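PDB 6PWI: putative hyaluronoglucosaminidase from Clostridium perfringens, which probably hydrolyses N-acetylhexosaminides as a secreted family 84 glycoside hydrolase, of which this chain holds the catalytic part. Local coordinates for residues 489-503 and 609-623. Numbering follows the deposited sequence.
Sequences LEESEELRPVIEEFT and GTRHLIPFIKDLSKI
Glu491 sets its CG opposite the backbone nitrogen (chi1 -177°) and runs out straight, long enough for its carboxylate to reach the turn before helix 613-623; Phe616, with a similar chi1 of -178°, lays its ring against Ile499 and Thr503. They belong to a parallel helix pair in the helical bundle that follows the (beta/alpha)8 barrel: the axes of 496-503 and 613-623 lie 10.9 Å apart at 9°.

At the leading end, Glu491 OE2 accepts a nearly straight bond from Arg611 N, 2.9 Å long, almost in line with its own C-O bond. Water 1 also donates to OE2 and accepts from His612 N at the helix N-cap, while OE1 is bound by the backbone nitrogens of Ser478 and Asp479. A buried carboxylate is therefore well supplied with donors, which probably favours its charged form. Arg611 passes its flat guanidinium over Glu490 CA and finds its salt-bridge partner in Asp479.

His612 offers one ring face to Arg496 CG, 3.8 Å from the ring centroid, a CH-pi contact. The aliphatic part of the arginine suits this role because its charged end turns away to a salt bridge with Glu493 and, through a weaker bond, to Glu500.

Farther along, apolar side chains take over. Branched Ile499 uses both arms: CD1 meets Leu613 CD2, and CG2 sits over the Phe616 face, 4.0 Å from its centroid. Phe502 CD2 abuts the edge of that ring, and the Phe616 side chain also touches Tyr523 of helix 513-536. Thr503, small and polar, bonds through OG1 to Ile499 O, while water 4 donates to both Thr503 OG1 and Asp619 OD2, the latter at 2.8 Å.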
loop_
_atom_site.group_PDB
_atom_site.type_symbol
_atom_site.label_atom_id
_atom_site.label_comp_id
_atom_site.label_asym_id
_atom_site.label_seq_id
_atom_site.Cartn_x
_atom_site.Cartn_y
_atom_site.Cartn_z
ATOM N N LEU A 489 15.705 -8.555 -3.554
ATOM C CA LEU A 489 15.552 -7.111 -3.482
ATOM C C LEU A 489 16.684 -6.536 -2.644
ATOM O O LEU A 489 17.208 -7.207 -1.760
ATOM C CB LEU A 489 14.193 -6.763 -2.867
ATOM C CG LEU A 489 12.972 -7.258 -3.644
ATOM C CD1 LEU A 489 11.699 -7.044 -2.842
ATOM C CD2 LEU A 489 12.886 -6.590 -5.007
ATOM N N GLU A 490 17.045 -5.281 -2.917
ATOM C CA GLU A 490 18.172 -4.711 -2.205
ATOM C C GLU A 490 17.798 -4.418 -0.756
ATOM O O GLU A 490 16.633 -4.233 -0.428
ATOM C CB GLU A 490 18.855 -3.582 -2.982
ATOM C CG GLU A 490 17.992 -2.369 -3.224
ATOM C CD GLU A 490 18.668 -1.275 -4.036
ATOM O OE1 GLU A 490 19.223 -1.584 -5.121
ATOM O OE2 GLU A 490 18.647 -0.113 -3.575
ATOM N N GLU A 491 18.826 -4.434 0.094
ATOM C CA GLU A 491 18.751 -4.305 1.540
ATOM C C GLU A 491 20.129 -3.829 1.995
ATOM O O GLU A 491 21.141 -4.294 1.478
ATOM C CB GLU A 491 18.400 -5.669 2.138
ATOM C CG GLU A 491 18.207 -5.687 3.641
ATOM C CD GLU A 491 17.954 -7.090 4.177
ATOM O OE1 GLU A 491 16.766 -7.478 4.277
ATOM O OE2 GLU A 491 18.943 -7.804 4.486
ATOM N N SER A 492 20.160 -2.867 2.922
ATOM C CA SER A 492 21.411 -2.347 3.455
ATOM C C SER A 492 22.225 -1.640 2.371
ATOM O O SER A 492 23.451 -1.682 2.420
ATOM C CB SER A 492 22.238 -3.443 4.114
ATOM O OG SER A 492 21.519 -4.105 5.143
ATOM N N GLU A 493 21.563 -0.968 1.417
ATOM C CA GLU A 493 22.262 -0.495 0.230
ATOM C C GLU A 493 23.228 0.646 0.555
ATOM O O GLU A 493 24.318 0.711 -0.012
ATOM C CB GLU A 493 21.300 -0.148 -0.906
ATOM C CG GLU A 493 21.996 0.087 -2.244
ATOM C CD GLU A 493 22.904 -1.006 -2.806
ATOM O OE1 GLU A 493 22.821 -2.175 -2.346
ATOM O OE2 GLU A 493 23.698 -0.688 -3.722
ATOM N N GLU A 494 22.826 1.543 1.458
ATOM C CA GLU A 494 23.668 2.663 1.847
ATOM C C GLU A 494 24.862 2.191 2.677
ATOM O O GLU A 494 25.946 2.759 2.578
ATOM C CB GLU A 494 22.866 3.687 2.647
ATOM C CG GLU A 494 22.170 4.708 1.777
ATOM C CD GLU A 494 21.754 5.976 2.508
ATOM O OE1 GLU A 494 21.156 5.871 3.605
ATOM O OE2 GLU A 494 22.033 7.071 1.979
ATOM N N LEU A 495 24.654 1.160 3.499
ATOM C CA LEU A 495 25.687 0.671 4.396
ATOM C C LEU A 495 26.674 -0.235 3.660
ATOM O O LEU A 495 27.805 -0.400 4.116
ATOM C CB LEU A 495 25.028 -0.069 5.562
ATOM C CG LEU A 495 25.978 -0.476 6.686
ATOM C CD1 LEU A 495 26.551 0.754 7.372
ATOM C CD2 LEU A 495 25.293 -1.381 7.700
ATOM N N ARG A 496 26.245 -0.805 2.523
ATOM C CA ARG A 496 26.984 -1.844 1.815
ATOM C C ARG A 496 28.418 -1.421 1.480
ATOM O O ARG A 496 29.340 -2.197 1.709
ATOM C CB ARG A 496 26.240 -2.313 0.560
ATOM C CG ARG A 496 26.938 -3.460 -0.160
ATOM C CD ARG A 496 26.419 -3.785 -1.550
ATOM N NE ARG A 496 26.060 -2.556 -2.246
ATOM C CZ ARG A 496 26.905 -1.779 -2.921
ATOM N NH1 ARG A 496 28.188 -2.100 -3.021
ATOM N NH2 ARG A 496 26.455 -0.677 -3.493
ATOM N N PRO A 497 28.673 -0.228 0.887
ATOM C CA PRO A 497 30.037 0.147 0.503
ATOM C C PRO A 497 30.941 0.252 1.728
ATOM O O PRO A 497 32.139 -0.026 1.648
ATOM C CB PRO A 497 29.885 1.534 -0.143
ATOM C CG PRO A 497 28.418 1.643 -0.497
ATOM C CD PRO A 497 27.692 0.818 0.544
ATOM N N VAL A 498 30.344 0.649 2.859
ATOM C CA VAL A 498 31.078 0.828 4.099
ATOM C C VAL A 498 31.484 -0.547 4.633
ATOM O O VAL A 498 32.630 -0.739 5.031
ATOM C CB VAL A 498 30.292 1.673 5.126
ATOM C CG1 VAL A 498 31.051 1.831 6.436
ATOM C CG2 VAL A 498 29.911 3.042 4.573
ATOM N N ILE A 499 30.551 -1.508 4.609
ATOM C CA ILE A 499 30.832 -2.881 4.999
ATOM C C ILE A 499 31.957 -3.445 4.132
ATOM O O ILE A 499 32.881 -4.075 4.649
ATOM C CB ILE A 499 29.563 -3.759 4.942
ATOM C CG1 ILE A 499 28.643 -3.491 6.134
ATOM C CG2 ILE A 499 29.927 -5.233 4.850
ATOM C CD1 ILE A 499 27.235 -4.012 5.956
ATOM N N GLU A 500 31.871 -3.213 2.820
ATOM C CA GLU A 500 32.801 -3.803 1.873
ATOM C C GLU A 500 34.200 -3.228 2.072
ATOM O O GLU A 500 35.179 -3.968 2.014
ATOM C CB GLU A 500 32.284 -3.681 0.439
ATOM C CG GLU A 500 31.247 -4.740 0.122
ATOM C CD GLU A 500 30.446 -4.589 -1.162
ATOM O OE1 GLU A 500 30.665 -3.597 -1.901
ATOM O OE2 GLU A 500 29.593 -5.476 -1.419
ATOM N N GLU A 501 34.280 -1.916 2.334
ATOM C CA GLU A 501 35.560 -1.255 2.526
ATOM C C GLU A 501 36.239 -1.756 3.801
ATOM O O GLU A 501 37.434 -2.047 3.792
ATOM C CB GLU A 501 35.413 0.264 2.521
ATOM C CG GLU A 501 36.749 0.980 2.483
ATOM C CD GLU A 501 37.775 0.457 1.480
ATOM O OE1 GLU A 501 37.391 -0.260 0.530
ATOM O OE2 GLU A 501 38.968 0.776 1.642
ATOM N N PHE A 502 35.481 -1.860 4.898
ATOM C CA PHE A 502 36.070 -2.369 6.126
ATOM C C PHE A 502 36.608 -3.781 5.892
ATOM O O PHE A 502 37.691 -4.120 6.358
ATOM C CB PHE A 502 35.103 -2.289 7.311
ATOM C CG PHE A 502 35.732 -2.660 8.629
ATOM C CD1 PHE A 502 36.323 -1.692 9.430
ATOM C CD2 PHE A 502 35.767 -3.981 9.051
ATOM C CE1 PHE A 502 36.932 -2.032 10.629
ATOM C CE2 PHE A 502 36.377 -4.324 10.249
ATOM C CZ PHE A 502 36.957 -3.350 11.036
ATOM N N THR A 503 35.861 -4.593 5.138
ATOM C CA THR A 503 36.247 -5.975 4.922
ATOM C C THR A 503 37.544 -6.043 4.120
ATOM O O THR A 503 38.436 -6.803 4.478
ATOM C CB THR A 503 35.099 -6.796 4.316
ATOM O OG1 THR A 503 34.005 -6.678 5.225
ATOM C CG2 THR A 503 35.449 -8.256 4.123
ATOM N N GLY A 609 18.418 -8.523 8.119
ATOM C CA GLY A 609 19.802 -8.180 7.834
ATOM C C GLY A 609 20.572 -9.291 7.126
ATOM O O GLY A 609 21.785 -9.399 7.295
ATOM N N THR A 610 19.873 -10.076 6.303
ATOM C CA THR A 610 20.466 -11.252 5.690
ATOM C C THR A 610 21.289 -10.900 4.449
ATOM O O THR A 610 22.145 -11.682 4.052
ATOM C CB THR A 610 19.404 -12.294 5.303
ATOM O OG1 THR A 610 18.342 -11.631 4.618
ATOM C CG2 THR A 610 18.851 -13.061 6.481
ATOM N N ARG A 611 21.012 -9.767 3.793
ATOM C CA ARG A 611 21.699 -9.511 2.536
ATOM C C ARG A 611 23.160 -9.139 2.796
ATOM O O ARG A 611 24.054 -9.636 2.114
ATOM C CB ARG A 611 20.929 -8.529 1.642
ATOM C CG ARG A 611 21.369 -8.520 0.182
ATOM C CD ARG A 611 20.663 -7.451 -0.642
ATOM N NE ARG A 611 21.040 -7.399 -2.053
ATOM C CZ ARG A 611 20.514 -8.154 -3.025
ATOM N NH1 ARG A 611 19.576 -9.049 -2.755
ATOM N NH2 ARG A 611 20.942 -8.022 -4.268
ATOM N N HIS A 612 23.408 -8.293 3.804
ATOM C CA HIS A 612 24.762 -7.807 4.027
ATOM C C HIS A 612 25.175 -7.891 5.494
ATOM O O HIS A 612 26.352 -8.127 5.760
ATOM C CB HIS A 612 24.972 -6.410 3.422
ATOM C CG HIS A 612 24.844 -6.400 1.937
ATOM N ND1 HIS A 612 25.728 -7.072 1.115
ATOM C CD2 HIS A 612 23.928 -5.828 1.121
ATOM C CE1 HIS A 612 25.366 -6.913 -0.144
ATOM N NE2 HIS A 612 24.266 -6.144 -0.167
ATOM N N LEU A 613 24.229 -7.706 6.432
ATOM C CA LEU A 613 24.592 -7.581 7.838
ATOM C C LEU A 613 25.148 -8.905 8.360
ATOM O O LEU A 613 26.213 -8.933 8.984
ATOM C CB LEU A 613 23.405 -7.112 8.689
ATOM C CG LEU A 613 22.823 -5.728 8.387
ATOM C CD1 LEU A 613 22.032 -5.207 9.582
ATOM C CD2 LEU A 613 23.890 -4.722 7.981
ATOM N N ILE A 614 24.421 -10.001 8.102
ATOM C CA ILE A 614 24.831 -11.308 8.594
ATOM C C ILE A 614 26.105 -11.766 7.870
ATOM O O ILE A 614 27.053 -12.217 8.524
ATOM C CB ILE A 614 23.664 -12.319 8.550
ATOM C CG1 ILE A 614 22.609 -11.970 9.603
ATOM C CG2 ILE A 614 24.154 -13.746 8.718
ATOM C CD1 ILE A 614 21.291 -12.680 9.421
ATOM N N PRO A 615 26.190 -11.673 6.519
ATOM C CA PRO A 615 27.420 -12.026 5.803
ATOM C C PRO A 615 28.668 -11.335 6.349
ATOM O O PRO A 615 29.732 -11.945 6.403
ATOM C CB PRO A 615 27.107 -11.620 4.354
ATOM C CG PRO A 615 25.605 -11.811 4.259
ATOM C CD PRO A 615 25.096 -11.325 5.596
ATOM N N PHE A 616 28.520 -10.075 6.774
ATOM C CA PHE A 616 29.623 -9.307 7.329
ATOM C C PHE A 616 30.077 -9.917 8.656
ATOM O O PHE A 616 31.275 -10.072 8.890
ATOM C CB PHE A 616 29.218 -7.841 7.480
ATOM C CG PHE A 616 30.293 -6.926 8.015
ATOM C CD1 PHE A 616 31.599 -7.006 7.549
ATOM C CD2 PHE A 616 29.993 -5.961 8.969
ATOM C CE1 PHE A 616 32.578 -6.153 8.038
ATOM C CE2 PHE A 616 30.971 -5.098 9.446
ATOM C CZ PHE A 616 32.265 -5.198 8.983
ATOM N N ILE A 617 29.108 -10.251 9.521
ATOM C CA ILE A 617 29.380 -10.870 10.806
ATOM C C ILE A 617 30.155 -12.167 10.573
ATOM O O ILE A 617 31.084 -12.481 11.317
ATOM C CB ILE A 617 28.066 -11.121 11.571
ATOM C CG1 ILE A 617 27.448 -9.823 12.087
ATOM C CG2 ILE A 617 28.255 -12.128 12.696
ATOM C CD1 ILE A 617 26.123 -10.021 12.795
ATOM N N LYS A 618 29.756 -12.920 9.539
ATOM C CA LYS A 618 30.370 -14.206 9.257
ATOM C C LYS A 618 31.798 -13.991 8.758
ATOM O O LYS A 618 32.714 -14.704 9.165
ATOM C CB LYS A 618 29.508 -15.010 8.279
ATOM C CG LYS A 618 28.311 -15.697 8.919
ATOM C CD LYS A 618 27.337 -16.237 7.902
ATOM C CE LYS A 618 26.201 -17.028 8.515
ATOM N NZ LYS A 618 25.275 -17.527 7.468
ATOM N N ASP A 619 31.962 -12.985 7.892
ATOM C CA ASP A 619 33.247 -12.594 7.343
ATOM C C ASP A 619 34.198 -12.193 8.468
ATOM O O ASP A 619 35.328 -12.670 8.519
ATOM C CB ASP A 619 33.084 -11.463 6.325
ATOM C CG ASP A 619 32.966 -11.932 4.883
ATOM O OD1 ASP A 619 33.147 -13.150 4.638
ATOM O OD2 ASP A 619 32.717 -11.063 4.000
ATOM N N LEU A 620 33.740 -11.305 9.359
ATOM C CA LEU A 620 34.578 -10.834 10.449
ATOM C C LEU A 620 35.070 -12.022 11.269
ATOM O O LEU A 620 36.233 -12.060 11.658
ATOM C CB LEU A 620 33.796 -9.854 11.327
ATOM C CG LEU A 620 33.712 -8.424 10.800
ATOM C CD1 LEU A 620 32.677 -7.620 11.575
ATOM C CD2 LEU A 620 35.067 -7.745 10.867
ATOM N N SER A 621 34.183 -12.994 11.514
ATOM C CA SER A 621 34.504 -14.057 12.450
ATOM C C SER A 621 35.493 -15.044 11.832
ATOM O O SER A 621 36.220 -15.713 12.562
ATOM C CB SER A 621 33.270 -14.726 13.006
ATOM O OG SER A 621 32.775 -15.700 12.105
ATOM N N LYS A 622 35.521 -15.114 10.493
ATOM C CA LYS A 622 36.453 -15.958 9.758
ATOM C C LYS A 622 37.816 -15.279 9.633
ATOM O O LYS A 622 38.844 -15.945 9.667
ATOM C CB LYS A 622 35.939 -16.256 8.348
ATOM C CG LYS A 622 35.004 -17.449 8.226
ATOM C CD LYS A 622 34.343 -17.535 6.855
ATOM C CE LYS A 622 32.956 -18.153 6.889
ATOM N NZ LYS A 622 32.040 -17.505 5.916
ATOM N N ILE A 623 37.826 -13.956 9.464
ATOM C CA ILE A 623 39.059 -13.237 9.204
ATOM C C ILE A 623 39.815 -13.034 10.514
ATOM O O ILE A 623 41.017 -13.271 10.575
ATOM C CB ILE A 623 38.796 -11.913 8.460
ATOM C CG1 ILE A 623 38.284 -12.161 7.038
ATOM C CG2 ILE A 623 40.037 -11.034 8.462
ATOM C CD1 ILE A 623 37.623 -10.958 6.395
HETATM O O HOH W 1 21.567 -6.714 5.112
HETATM O O HOH W 2 21.722 -4.219 -1.317
HETATM O O HOH W 3 16.454 -9.676 5.683
HETATM O O HOH W 4 31.764 -8.548 4.609
#